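Cyclic nucleotide-binding domain (CNMP-BD) protein (Geobacter metallireducens, PDB 3MDP) probably binds a cyclic nucleotide through a double-stranded beta-helix domain. Local coordinates at residues 31-36 with 104-109; 51-56 with 78-83; 57-62 with 100-105. One frame throughout, in Å; residues are numbered along the deposited sequence. Where two conformers were deposited one is given.

Interaction 1. Residues 31-36 with 104-109; sequences EKSFPT and PVRVVD. With EDO (1,2-ethanediol), chain C.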
loop_
_atom_site.group_PDB
_atom_site.type_symbol
_atom_site.label_atom_id
_atom_site.label_comp_id
_atom_site.label_asym_id
_atom_site.label_seq_id
_atom_site.Cartn_x
_atom_site.Cartn_y
_atom_site.Cartn_z
ATOM N N GLU A 31 -15.054 16.304 -10.451
ATOM C CA GLU A 31 -15.075 15.400 -11.575
ATOM C C GLU A 31 -14.263 16.085 -12.668
ATOM O O GLU A 31 -14.390 17.299 -12.863
ATOM C CB GLU A 31 -16.512 15.084 -12.001
ATOM C CG GLU A 31 -16.583 13.906 -12.971
ATOM C CD GLU A 31 -17.976 13.281 -13.111
ATOM O OE1 GLU A 31 -18.786 13.287 -12.136
ATOM O OE2 GLU A 31 -18.226 12.756 -14.219
ATOM N N LYS A 32 -13.358 15.334 -13.297
ATOM C CA LYS A 32 -12.516 15.866 -14.371
ATOM C C LYS A 32 -12.498 14.880 -15.541
ATOM O O LYS A 32 -12.685 13.679 -15.336
ATOM C CB LYS A 32 -11.085 16.091 -13.880
ATOM C CG LYS A 32 -10.908 17.298 -12.963
ATOM C CD LYS A 32 -9.471 17.772 -12.970
ATOM C CE LYS A 32 -9.328 19.132 -12.275
ATOM N NZ LYS A 32 -9.565 19.057 -10.830
ATOM N N SER A 33 -12.313 15.407 -16.757
ATOM C CA SER A 33 -12.176 14.586 -17.961
ATOM C C SER A 33 -10.804 14.830 -18.600
ATOM O O SER A 33 -10.263 15.943 -18.523
ATOM C CB SER A 33 -13.273 14.934 -18.964
ATOM O OG SER A 33 -14.525 14.381 -18.619
ATOM N N PHE A 34 -10.245 13.781 -19.209
ATOM C CA PHE A 34 -8.972 13.858 -19.952
ATOM C C PHE A 34 -9.129 13.109 -21.271
ATOM O O PHE A 34 -9.712 12.020 -21.311
ATOM C CB PHE A 34 -7.804 13.255 -19.177
ATOM C CG PHE A 34 -7.488 13.968 -17.892
ATOM C CD1 PHE A 34 -8.122 13.590 -16.712
ATOM C CD2 PHE A 34 -6.583 15.033 -17.859
ATOM C CE1 PHE A 34 -7.875 14.258 -15.524
ATOM C CE2 PHE A 34 -6.298 15.715 -16.652
ATOM C CZ PHE A 34 -6.943 15.321 -15.488
ATOM N N PRO A 35 -8.613 13.687 -22.356
ATOM C CA PRO A 35 -8.727 12.999 -23.649
ATOM C C PRO A 35 -7.665 11.916 -23.803
ATOM O O PRO A 35 -6.607 11.972 -23.147
ATOM C CB PRO A 35 -8.452 14.119 -24.657
ATOM C CG PRO A 35 -7.527 15.056 -23.944
ATOM C CD PRO A 35 -7.908 14.985 -22.467
ATOM N N THR A 36 -7.927 10.971 -24.694
ATOM C CA THR A 36 -6.956 9.942 -25.078
ATOM C C THR A 36 -5.607 10.538 -25.408
ATOM O O THR A 36 -5.490 11.475 -26.221
ATOM C CB THR A 36 -7.451 9.176 -26.324
ATOM O OG1 THR A 36 -8.811 8.831 -26.109
ATOM C CG2 THR A 36 -6.632 7.896 -26.562
ATOM N N PRO A 104 -10.878 7.827 -23.721
ATOM C CA PRO A 104 -11.401 9.028 -23.066
ATOM C C PRO A 104 -11.645 8.737 -21.585
ATOM O O PRO A 104 -12.230 7.716 -21.253
ATOM C CB PRO A 104 -12.679 9.345 -23.859
ATOM C CG PRO A 104 -12.432 8.701 -25.262
ATOM C CD PRO A 104 -11.617 7.464 -24.953
ATOM N N VAL A 105 -11.135 9.602 -20.709
ATOM C CA VAL A 105 -11.102 9.333 -19.266
ATOM C C VAL A 105 -11.964 10.346 -18.495
ATOM O O VAL A 105 -11.953 11.540 -18.808
ATOM C CB VAL A 105 -9.652 9.351 -18.764
ATOM C CG1 VAL A 105 -9.549 9.678 -17.247
ATOM C CG2 VAL A 105 -8.960 8.024 -19.084
ATOM N N ARG A 106 -12.735 9.842 -17.530
ATOM C CA ARG A 106 -13.312 10.657 -16.444
ATOM C C ARG A 106 -12.828 10.121 -15.097
ATOM O O ARG A 106 -12.781 8.897 -14.860
ATOM C CB ARG A 106 -14.838 10.630 -16.437
ATOM C CG ARG A 106 -15.496 11.262 -17.638
ATOM C CD ARG A 106 -17.036 11.350 -17.491
ATOM N NE ARG A 106 -17.638 10.012 -17.465
ATOM C CZ ARG A 106 -18.212 9.427 -16.409
ATOM N NH1 ARG A 106 -18.336 10.042 -15.240
ATOM N NH2 ARG A 106 -18.702 8.204 -16.538
ATOM N N VAL A 107 -12.502 11.050 -14.217
ATOM C CA VAL A 107 -12.022 10.740 -12.878
ATOM C C VAL A 107 -12.722 11.623 -11.847
ATOM O O VAL A 107 -13.289 12.664 -12.184
ATOM C CB VAL A 107 -10.504 10.976 -12.727
ATOM C CG1 VAL A 107 -9.698 10.162 -13.735
ATOM C CG2 VAL A 107 -10.127 12.524 -12.858
ATOM N N VAL A 108 -12.723 11.140 -10.605
ATOM C CA VAL A 108 -12.837 11.967 -9.448
ATOM C C VAL A 108 -11.419 12.392 -9.060
ATOM O O VAL A 108 -10.555 11.541 -8.770
ATOM C CB VAL A 108 -13.463 11.247 -8.247
ATOM C CG1 VAL A 108 -13.620 12.280 -7.126
ATOM C CG2 VAL A 108 -14.851 10.668 -8.641
ATOM N N ASP A 109 -11.193 13.701 -9.086
ATOM C CA ASP A 109 -9.906 14.315 -8.733
ATOM C C ASP A 109 -10.004 14.895 -7.314
ATOM O O ASP A 109 -10.770 15.820 -7.047
ATOM C CB ASP A 109 -9.590 15.400 -9.775
ATOM C CG ASP A 109 -8.254 16.114 -9.552
ATOM O OD1 ASP A 109 -7.492 15.737 -8.661
ATOM O OD2 ASP A 109 -7.997 17.105 -10.283
HETATM C C1 EDO C . -8.093 18.668 -7.064
HETATM O O1 EDO C . -7.528 19.758 -6.314
HETATM C C2 EDO C . -9.553 18.939 -7.384
HETATM O O2 EDO C . -10.319 18.540 -6.260
#

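Interaction 2. Residues 51-56 with 78-83; sequences MLLLEG and VVPGAI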
loop_
_atom_site.group_PDB
_atom_site.type_symbol
_atom_site.label_atom_id
_atom_site.label_comp_id
_atom_site.label_asym_id
_atom_site.label_seq_id
_atom_site.Cartn_x
_atom_site.Cartn_y
_atom_site.Cartn_z
HETATM N N MSE A 51 -6.661 10.267 -7.667
HETATM C CA MSE A 51 -7.749 10.092 -8.629
HETATM C C MSE A 51 -8.421 8.737 -8.516
HETATM O O MSE A 51 -7.784 7.743 -8.169
HETATM C CB MSE A 51 -7.252 10.339 -10.051
HETATM C CG MSE A 51 -7.042 11.801 -10.288
HETATM SE SE MSE A 51 -6.060 12.084 -11.904
HETATM C CE MSE A 51 -5.910 14.048 -11.859
ATOM N N LEU A 52 -9.726 8.735 -8.739
ATOM C CA LEU A 52 -10.541 7.513 -8.875
ATOM C C LEU A 52 -10.982 7.493 -10.343
ATOM O O LEU A 52 -11.531 8.472 -10.838
ATOM C CB LEU A 52 -11.785 7.544 -7.969
ATOM C CG LEU A 52 -12.850 6.472 -8.275
ATOM C CD1 LEU A 52 -12.376 5.112 -7.785
ATOM C CD2 LEU A 52 -14.194 6.880 -7.640
ATOM N N LEU A 53 -10.660 6.421 -11.046
ATOM C CA LEU A 53 -11.041 6.289 -12.447
ATOM C C LEU A 53 -12.500 5.887 -12.559
ATOM O O LEU A 53 -12.910 4.848 -12.064
ATOM C CB LEU A 53 -10.132 5.286 -13.142
ATOM C CG LEU A 53 -10.278 5.153 -14.653
ATOM C CD1 LEU A 53 -10.090 6.500 -15.388
ATOM C CD2 LEU A 53 -9.321 4.074 -15.150
ATOM N N LEU A 54 -13.288 6.734 -13.197
ATOM C CA LEU A 54 -14.715 6.464 -13.396
ATOM C C LEU A 54 -15.013 5.810 -14.730
ATOM O O LEU A 54 -15.906 4.963 -14.821
ATOM C CB LEU A 54 -15.519 7.742 -13.289
ATOM C CG LEU A 54 -15.448 8.503 -11.964
ATOM C CD1 LEU A 54 -16.147 9.833 -12.102
ATOM C CD2 LEU A 54 -16.074 7.656 -10.817
ATOM N N GLU A 55 -14.277 6.212 -15.757
ATOM C CA GLU A 55 -14.517 5.763 -17.106
ATOM C C GLU A 55 -13.222 5.882 -17.893
ATOM O O GLU A 55 -12.443 6.813 -17.672
ATOM C CB GLU A 55 -15.605 6.627 -17.763
ATOM C CG GLU A 55 -15.957 6.210 -19.183
ATOM C CD GLU A 55 -16.757 7.272 -19.906
ATOM O OE1 GLU A 55 -17.427 8.077 -19.218
ATOM O OE2 GLU A 55 -16.701 7.308 -21.154
ATOM N N GLY A 56 -12.999 4.912 -18.785
ATOM C CA GLY A 56 -11.848 4.880 -19.664
ATOM C C GLY A 56 -10.712 4.011 -19.169
ATOM O O GLY A 56 -10.921 2.954 -18.554
ATOM N N VAL A 78 -4.766 0.819 -15.373
ATOM C CA VAL A 78 -5.857 1.096 -14.439
ATOM C C VAL A 78 -7.194 1.034 -15.184
ATOM O O VAL A 78 -7.319 1.564 -16.308
ATOM C CB VAL A 78 -5.646 2.490 -13.748
ATOM C CG1 VAL A 78 -6.660 2.747 -12.652
ATOM C CG2 VAL A 78 -4.174 2.617 -13.193
ATOM N N VAL A 79 -8.179 0.377 -14.566
ATOM C CA VAL A 79 -9.545 0.277 -15.105
ATOM C C VAL A 79 -10.534 0.974 -14.150
ATOM O O VAL A 79 -10.207 1.257 -12.976
ATOM C CB VAL A 79 -9.993 -1.222 -15.340
ATOM C CG1 VAL A 79 -9.054 -1.923 -16.352
ATOM C CG2 VAL A 79 -10.089 -2.002 -14.010
ATOM N N PRO A 80 -11.738 1.283 -14.642
ATOM C CA PRO A 80 -12.684 1.997 -13.785
ATOM C C PRO A 80 -12.920 1.344 -12.441
ATOM O O PRO A 80 -12.970 0.112 -12.341
ATOM C CB PRO A 80 -13.964 2.000 -14.622
ATOM C CG PRO A 80 -13.441 2.095 -16.018
ATOM C CD PRO A 80 -12.262 1.154 -16.017
ATOM N N GLY A 81 -13.034 2.177 -11.410
ATOM C CA GLY A 81 -13.295 1.720 -10.073
ATOM C C GLY A 81 -12.058 1.679 -9.212
ATOM O O GLY A 81 -12.182 1.527 -7.987
ATOM N N ALA A 82 -10.884 1.827 -9.847
ATOM C CA ALA A 82 -9.589 1.797 -9.171
ATOM C C ALA A 82 -8.975 3.204 -9.033
ATOM O O ALA A 82 -9.210 4.096 -9.862
ATOM C CB ALA A 82 -8.632 0.868 -9.922
ATOM N N ILE A 83 -8.183 3.384 -7.978
ATOM C CA ILE A 83 -7.487 4.628 -7.727
ATOM C C ILE A 83 -6.071 4.653 -8.282
ATOM O O ILE A 83 -5.389 3.601 -8.423
ATOM C CB ILE A 83 -7.494 5.021 -6.195
ATOM C CG1 ILE A 83 -6.675 4.053 -5.343
ATOM C CG2 ILE A 83 -8.952 5.094 -5.655
ATOM C CD1 ILE A 83 -6.287 4.647 -3.979
#

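Interaction 3. Residues 57-62 with 100-105; sequences GVELFY and RATKPV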
loop_
_atom_site.group_PDB
_atom_site.type_symbol
_atom_site.label_atom_id
_atom_site.label_comp_id
_atom_site.label_asym_id
_atom_site.label_seq_id
_atom_site.Cartn_x
_atom_site.Cartn_y
_atom_site.Cartn_z
ATOM N N GLY A 57 -9.491 4.444 -19.456
ATOM C CA GLY A 57 -8.333 3.610 -19.204
ATOM C C GLY A 57 -7.145 4.511 -18.949
ATOM O O GLY A 57 -6.988 5.539 -19.603
ATOM N N VAL A 58 -6.294 4.088 -18.022
ATOM C CA VAL A 58 -5.076 4.806 -17.693
ATOM C C VAL A 58 -3.891 3.859 -17.673
ATOM O O VAL A 58 -3.984 2.716 -17.196
ATOM C CB VAL A 58 -5.202 5.549 -16.352
ATOM C CG1 VAL A 58 -3.812 5.908 -15.771
ATOM C CG2 VAL A 58 -6.067 6.804 -16.521
ATOM N N GLU A 59 -2.782 4.325 -18.233
ATOM C CA GLU A 59 -1.517 3.613 -18.127
ATOM C C GLU A 59 -0.564 4.359 -17.198
ATOM O O GLU A 59 -0.389 5.582 -17.307
ATOM C CB GLU A 59 -0.889 3.433 -19.506
ATOM C CG GLU A 59 -1.439 2.223 -20.247
ATOM C CD GLU A 59 -0.677 1.897 -21.512
ATOM O OE1 GLU A 59 0.358 2.556 -21.775
ATOM O OE2 GLU A 59 -1.114 0.981 -22.238
ATOM N N LEU A 60 0.037 3.629 -16.262
ATOM C CA LEU A 60 1.074 4.204 -15.444
ATOM C C LEU A 60 2.354 3.755 -16.097
ATOM O O LEU A 60 2.521 2.566 -16.398
ATOM C CB LEU A 60 0.957 3.679 -14.018
ATOM C CG LEU A 60 -0.383 3.968 -13.352
ATOM C CD1 LEU A 60 -0.336 3.485 -11.921
ATOM C CD2 LEU A 60 -0.748 5.508 -13.453
ATOM N N PHE A 61 3.263 4.698 -16.319
ATOM C CA PHE A 61 4.468 4.420 -17.082
ATOM C C PHE A 61 5.652 5.291 -16.675
ATOM O O PHE A 61 5.500 6.278 -15.958
ATOM C CB PHE A 61 4.166 4.639 -18.567
ATOM C CG PHE A 61 3.919 6.080 -18.927
ATOM C CD1 PHE A 61 2.683 6.675 -18.673
ATOM C CD2 PHE A 61 4.918 6.850 -19.499
ATOM C CE1 PHE A 61 2.460 8.016 -18.990
ATOM C CE2 PHE A 61 4.694 8.187 -19.824
ATOM C CZ PHE A 61 3.476 8.765 -19.573
ATOM N N TYR A 62 6.828 4.897 -17.151
ATOM C CA TYR A 62 8.040 5.741 -17.135
ATOM C C TYR A 62 8.320 6.349 -18.517
ATOM O O TYR A 62 8.235 5.650 -19.540
ATOM C CB TYR A 62 9.260 4.930 -16.740
ATOM C CG TYR A 62 9.097 4.117 -15.476
ATOM C CD1 TYR A 62 8.498 4.657 -14.346
ATOM C CD2 TYR A 62 9.589 2.819 -15.403
ATOM C CE1 TYR A 62 8.366 3.919 -13.191
ATOM C CE2 TYR A 62 9.472 2.067 -14.244
ATOM C CZ TYR A 62 8.863 2.622 -13.145
ATOM O OH TYR A 62 8.756 1.879 -12.003
ATOM N N ARG A 100 -1.096 8.299 -18.149
ATOM C CA ARG A 100 -1.704 8.781 -19.371
ATOM C C ARG A 100 -3.002 8.056 -19.681
ATOM O O ARG A 100 -3.165 6.847 -19.379
ATOM C CB ARG A 100 -0.730 8.691 -20.543
ATOM C CG ARG A 100 -0.300 7.289 -20.943
ATOM C CD ARG A 100 0.670 7.330 -22.094
ATOM N NE ARG A 100 1.339 6.041 -22.199
ATOM C CZ ARG A 100 2.606 5.859 -22.558
ATOM N NH1 ARG A 100 3.388 6.882 -22.906
ATOM N NH2 ARG A 100 3.098 4.625 -22.569
ATOM N N ALA A 101 -3.914 8.805 -20.295
ATOM C CA ALA A 101 -5.195 8.290 -20.732
ATOM C C ALA A 101 -4.999 7.419 -21.978
ATOM O O ALA A 101 -4.348 7.832 -22.943
ATOM C CB ALA A 101 -6.160 9.440 -21.015
ATOM N N THR A 102 -5.559 6.211 -21.966
ATOM C CA THR A 102 -5.501 5.340 -23.155
ATOM C C THR A 102 -6.836 5.303 -23.891
ATOM O O THR A 102 -6.929 4.729 -24.968
ATOM C CB THR A 102 -5.099 3.919 -22.768
ATOM O OG1 THR A 102 -6.064 3.408 -21.855
ATOM C CG2 THR A 102 -3.749 3.933 -22.087
ATOM N N LYS A 103 -7.858 5.902 -23.287
ATOM C CA LYS A 103 -9.169 6.096 -23.892
ATOM C C LYS A 103 -9.699 7.383 -23.286
ATOM O O LYS A 103 -9.059 7.957 -22.411
ATOM C CB LYS A 103 -10.178 4.966 -23.567
ATOM C CG LYS A 103 -9.655 3.686 -23.051
ATOM C CD LYS A 103 -10.774 2.629 -23.061
ATOM C CE LYS A 103 -10.334 1.340 -22.385
ATOM N NZ LYS A 103 -11.172 0.158 -22.788
ATOM N N PRO A 104 -10.878 7.827 -23.721
ATOM C CA PRO A 104 -11.401 9.028 -23.066
ATOM C C PRO A 104 -11.645 8.737 -21.585
ATOM O O PRO A 104 -12.230 7.716 -21.253
ATOM C CB PRO A 104 -12.679 9.345 -23.859
ATOM C CG PRO A 104 -12.432 8.701 -25.262
ATOM C CD PRO A 104 -11.617 7.464 -24.953
ATOM N N VAL A 105 -11.135 9.602 -20.709
ATOM C CA VAL A 105 -11.102 9.333 -19.266
ATOM C C VAL A 105 -11.964 10.346 -18.495
ATOM O O VAL A 105 -11.953 11.540 -18.808
ATOM C CB VAL A 105 -9.652 9.351 -18.764
ATOM C CG1 VAL A 105 -9.549 9.678 -17.247
ATOM C CG2 VAL A 105 -8.960 8.024 -19.084
#

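Interaction 1. Residues 31-36 with 104-109
Glu31 meets Arg106 and Lys32 meets Asp109, and these two salt bridges lie on different faces of an antiparallel strand pair. The strands, 31-34 and 105-109, are neighbours in the beta-roll of the cyclic nucleotide-binding domain. In the backbone, Lys32 pairs with Val107 and Phe34 with Val105 as hydrogen-bonded pairs, each with two N-H to O bonds. One of them, Phe34 N to Val105 O, spans 2.8 Å.

Among the charged groups, Arg106 NH1 donates to Glu31 OE2 at 2.9 Å. The carboxylate lies near the guanidinium plane, but NH1 stands above the carboxylate plane. Glu31 CG is anti to the backbone N (chi1 -167°), and the chain runs on extended to Arg106. Arg106 NE pairs with Glu55 of the next strand. On the face of Phe34, Lys32 NZ in the conformer given sits 2.6 Å from Asp109 OD2, also above the carboxylate plane. Glu30 is a second acid for this amine, and Asn49 binds Asp109 OD1. An ethanediol, probably from the crystallisation liquor, lies beside this pair.

The apolar contacts are at the rim of the Phe34 ring. CE1 is 3.9 Å from Val107 CG2, and CD1 is 4.2 Å from Val105 CG1.

Each basic group has two acidic partners. In that conformer the acids would probably favour a charged Lys32. The two cross-strand salt bridges add to the four backbone bonds that hold the outer strand.

Interaction 2. Residues 51-56 with 78-83
Leu53 holds CG anti to its backbone N (chi1 -173°), chi2 of 56° places CD1, and the other methyl, CD2, rests on residues 78-80. The partner is a type II beta turn, Val79 to Ala82, in the link between strands 74-78 and 83-84 of the double-stranded beta-helix. CD2 lies 3.4 Å from Val78 O and 3.9 Å from Val78 CG1, and also touches Val79 C. CD1 packs on Val105 of the neighbouring strand. An alanine in place of Leu53 would probably open a gap between the turn and strand 105-111, with Val78 CG1 and Val105 left without this packing.

The backbone of Leu53 holds the turn by both its polar atoms. Its N-H points to Ala82 O at 3.0 Å, almost straight at 174°. Gly81 N gives its hydrogen to Leu53 O at 2.8 Å. Gly81 has a positive phi, at which a CB would press on the carbonyl O of Pro80.

Beyond the turn, Leu52 and Ile83 form a non-hydrogen-bonded pair, and Leu52 CD1 meets Ile83 CG2. Ile83 O also binds Arg140, a residue seen to bind succinate, though none is bound to this chain. At the other end, the Pro80 ring lies against Gly56, with CD 3.4 Å from Gly56 O.

Interaction 3. Residues 57-62 with 100-105
Arg100 lays its guanidinium flat on the Phe61 ring, and at the other end of the strand pair Gly57 packs closely against Thr102 and Val105. The strands, 58-61 and 98-101, are antiparallel neighbours in one sheet of the double-stranded beta-helix. Val58 with Ala101 is a non-hydrogen-bonded pair, and Glu59 with Arg100 a hydrogen-bonded one.

The tight part is at Gly57. Its O accepts the N-H of Thr102 at 2.8 Å, with the donor well above the carbonyl plane. Val105 CG2 comes to 3.2 Å from the same Gly57 O. A CB on Gly57 would clash with Thr102 OG1 and crowd Lys103 CG, so the close approach depends on a glycine. Gly57 N is buried here with no partner in the model. On the inner face, Val58 CG2 in the conformer given reaches Val105 CG2, while Val58 packs on Val78 and Ala99.

The solvent side is the face of Glu59 and Arg100, both partly exposed. The stack there is close, and the salt bridge is the loose element. Arg100 puts CG between its backbone N and carbonyl carbon (chi1 65°), and the chain extends from there to NE. Arg100 CZ lies 3.8 Å from the centroid of the Phe61 ring, 9° off the ring normal, in a cation-pi stack with planes 10° apart. In the conformer given, Glu59 OE1 stands at the guanidinium edge, 3.5 Å from Arg100 NH2, in a long salt bridge. The stack probably does most to limit how the guanidinium turns. Arg100 NH1 lies 3.6 Å above the Phe61 ring plane, offset toward the rim.

In the fold
The three interactions lie within 9 to 10 Å of one another, centre to centre, on the same side of the chain's centre. Interactions 1 and 2 both reach one four-stranded antiparallel sheet, ordered 29-34, 105-111, 49-55, 83-84. Interaction 3 belongs to the second sheet, ordered 39-41, 98-101, 58-61, 74-78. Strands 49-55 and 58-61 follow each other in the chain, as do 98-101 and 105-111, so the chain passes between the sheets at both places. Both segments of interaction 2 fall between those of interaction 1, while interactions 2 and 3 interleave. Val105, shared by interactions 1 and 3, touches Leu53 of interaction 2. The crossovers and this packing tie together the two sheets of the cyclic nucleotide-binding fold.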